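Local coordinates for sensor protein (Vibrio cholerae, PDB 3BY9) that binds C4-dicarboxylates such as succinate through this sensor domain of a membrane protein that is probably a histidine kinase passing the signal on by phosphorylation, at residues D236-S241 against R253-K258. Residues are numbered along the deposited sequence; the frame is centred on the assembly and turned at random.
With CA (calcium ion), chain D.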
# COMPACT_ATOMS: atom_id res chain seq x y z
N ASP A 236 -4.81 9.29 -26.61
CA ASP A 236 -4.99 7.93 -26.11
C ASP A 236 -6.15 7.99 -25.12
O ASP A 236 -5.94 8.19 -23.92
CB ASP A 236 -3.72 7.36 -25.46
CG ASP A 236 -3.12 8.26 -24.40
OD1 ASP A 236 -3.20 9.51 -24.53
OD2 ASP A 236 -2.52 7.73 -23.43
N ASP A 237 -7.36 7.83 -25.64
CA ASP A 237 -8.52 7.86 -24.76
C ASP A 237 -8.97 6.47 -24.39
O ASP A 237 -8.71 5.49 -25.11
CB ASP A 237 -9.66 8.67 -25.35
CG ASP A 237 -10.04 8.23 -26.75
OD1 ASP A 237 -9.25 7.49 -27.40
OD2 ASP A 237 -11.12 8.65 -27.19
N TYR A 238 -9.63 6.38 -23.25
CA TYR A 238 -10.05 5.09 -22.70
C TYR A 238 -11.43 5.05 -22.14
O TYR A 238 -11.91 6.06 -21.66
CB TYR A 238 -9.15 4.74 -21.49
CG TYR A 238 -7.74 4.38 -21.90
CD1 TYR A 238 -7.38 3.06 -22.04
CD2 TYR A 238 -6.82 5.38 -22.20
CE1 TYR A 238 -6.12 2.69 -22.48
CE2 TYR A 238 -5.53 5.02 -22.68
CZ TYR A 238 -5.20 3.68 -22.80
OH TYR A 238 -3.96 3.32 -23.27
N ILE A 239 -12.02 3.86 -22.16
CA ILE A 239 -13.30 3.65 -21.47
C ILE A 239 -12.83 3.10 -20.08
O ILE A 239 -12.07 2.14 -20.03
CB ILE A 239 -14.18 2.63 -22.19
CG1 ILE A 239 -14.62 3.24 -23.54
CG2 ILE A 239 -15.46 2.25 -21.30
CD1 ILE A 239 -15.18 2.22 -24.51
N VAL A 240 -13.30 3.69 -18.98
CA VAL A 240 -12.75 3.32 -17.66
C VAL A 240 -13.83 2.98 -16.66
O VAL A 240 -14.79 3.75 -16.52
CB VAL A 240 -11.96 4.52 -17.07
CG1 VAL A 240 -11.28 4.12 -15.80
CG2 VAL A 240 -10.87 4.99 -18.06
N SER A 241 -13.73 1.80 -16.03
CA SER A 241 -14.70 1.44 -14.99
C SER A 241 -13.95 1.41 -13.67
O SER A 241 -12.82 0.94 -13.60
CB SER A 241 -15.34 0.09 -15.28
OG SER A 241 -16.10 0.24 -16.49
N ARG A 253 -9.23 0.53 -11.00
CA ARG A 253 -9.83 0.98 -12.25
C ARG A 253 -9.34 0.15 -13.39
O ARG A 253 -8.14 -0.15 -13.45
CB ARG A 253 -9.42 2.44 -12.50
CG ARG A 253 -9.69 3.32 -11.23
CD ARG A 253 -9.37 4.79 -11.55
NE ARG A 253 -9.51 5.75 -10.44
CZ ARG A 253 -10.57 6.55 -10.31
NH1 ARG A 253 -11.59 6.45 -11.16
NH2 ARG A 253 -10.54 7.54 -9.43
N VAL A 254 -10.26 -0.22 -14.28
CA VAL A 254 -9.86 -1.00 -15.47
C VAL A 254 -10.03 -0.05 -16.66
O VAL A 254 -11.05 0.66 -16.79
CB VAL A 254 -10.69 -2.30 -15.60
CG1 VAL A 254 -12.19 -2.04 -15.56
CG2 VAL A 254 -10.36 -3.00 -16.95
N LEU A 255 -9.00 -0.00 -17.52
CA LEU A 255 -8.97 0.91 -18.66
C LEU A 255 -8.88 0.13 -19.96
O LEU A 255 -8.02 -0.74 -20.07
CB LEU A 255 -7.74 1.79 -18.62
CG LEU A 255 -7.62 2.95 -17.64
CD1 LEU A 255 -7.62 2.36 -16.25
CD2 LEU A 255 -6.30 3.70 -17.85
N SER A 256 -9.78 0.42 -20.89
CA SER A 256 -9.77 -0.21 -22.24
C SER A 256 -9.68 0.90 -23.27
O SER A 256 -10.42 1.88 -23.21
CB SER A 256 -11.08 -1.00 -22.48
OG SER A 256 -11.14 -2.20 -21.72
N PRO A 257 -8.75 0.80 -24.23
CA PRO A 257 -8.62 1.84 -25.25
C PRO A 257 -9.96 2.05 -25.95
O PRO A 257 -10.64 1.08 -26.32
CB PRO A 257 -7.59 1.25 -26.23
CG PRO A 257 -6.69 0.44 -25.31
CD PRO A 257 -7.70 -0.25 -24.37
N LYS A 258 -10.33 3.31 -26.17
CA LYS A 258 -11.60 3.61 -26.83
C LYS A 258 -11.35 3.57 -28.33
O LYS A 258 -10.60 4.39 -28.82
CB LYS A 258 -12.09 5.00 -26.44
CG LYS A 258 -13.47 5.33 -27.04
CD LYS A 258 -13.96 6.68 -26.55
CE LYS A 258 -15.30 7.03 -27.19
NZ LYS A 258 -15.56 8.47 -26.95
CA CA D . -9.07 6.19 -29.47
O HOH W 1 -11.11 7.50 -29.73
O HOH W 2 -7.37 5.20 -27.67
O HOH W 3 -7.22 4.73 -30.45
O HOH W 4 -7.82 8.07 -30.27
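Two donors grip the carbonyl oxygen of D237: the backbone N of K258 reaches D237 O at 2.9 Å, nearly straight at its hydrogen (172°) but tilted 33° from the carbonyl plane, and a water bound to calcium donates to the same oxygen. The same two residues, just beyond the paired strands, also bind the metal, D237 through OD1 at 2.5 Å and K258 through its backbone O; four waters complete six ligands. The other carboxylate oxygen, D237 OD2, accepts from a second calcium-bound water, so OD1 holds the metal directly and OD2 only through a water. CG of K258 is anti to its backbone N (chi1 -176°), and from there the chain runs extended, with K258 CD 3.5 Å from D237 OD2. Its NZ goes on to a salt bridge with E225 of strand 223-226, which flanks 238-245 in the sheet.

The segments belong to an antiparallel beta hairpin, 238-245 with 250-257, whose strands are the central pair of a four-stranded sheet. I239 with S256 and S241 with V254 are hydrogen-bonded pairs, the shortest bond being I239 N to S256 O at 2.8 Å; their side chains share the face covered by the long N-terminal helix 5-27. On the opposite face V240 and L255 lie side by side, V240 CG2 3.9 Å from L255 CG, both touching W226. The Y238 ring has L255 CD2 over one face and its CD1 3.7 Å from L255 CB, while Y238 CE1 meets P257 CG at 3.7 Å and the backbone N of S256 lies in plane at the ring edge.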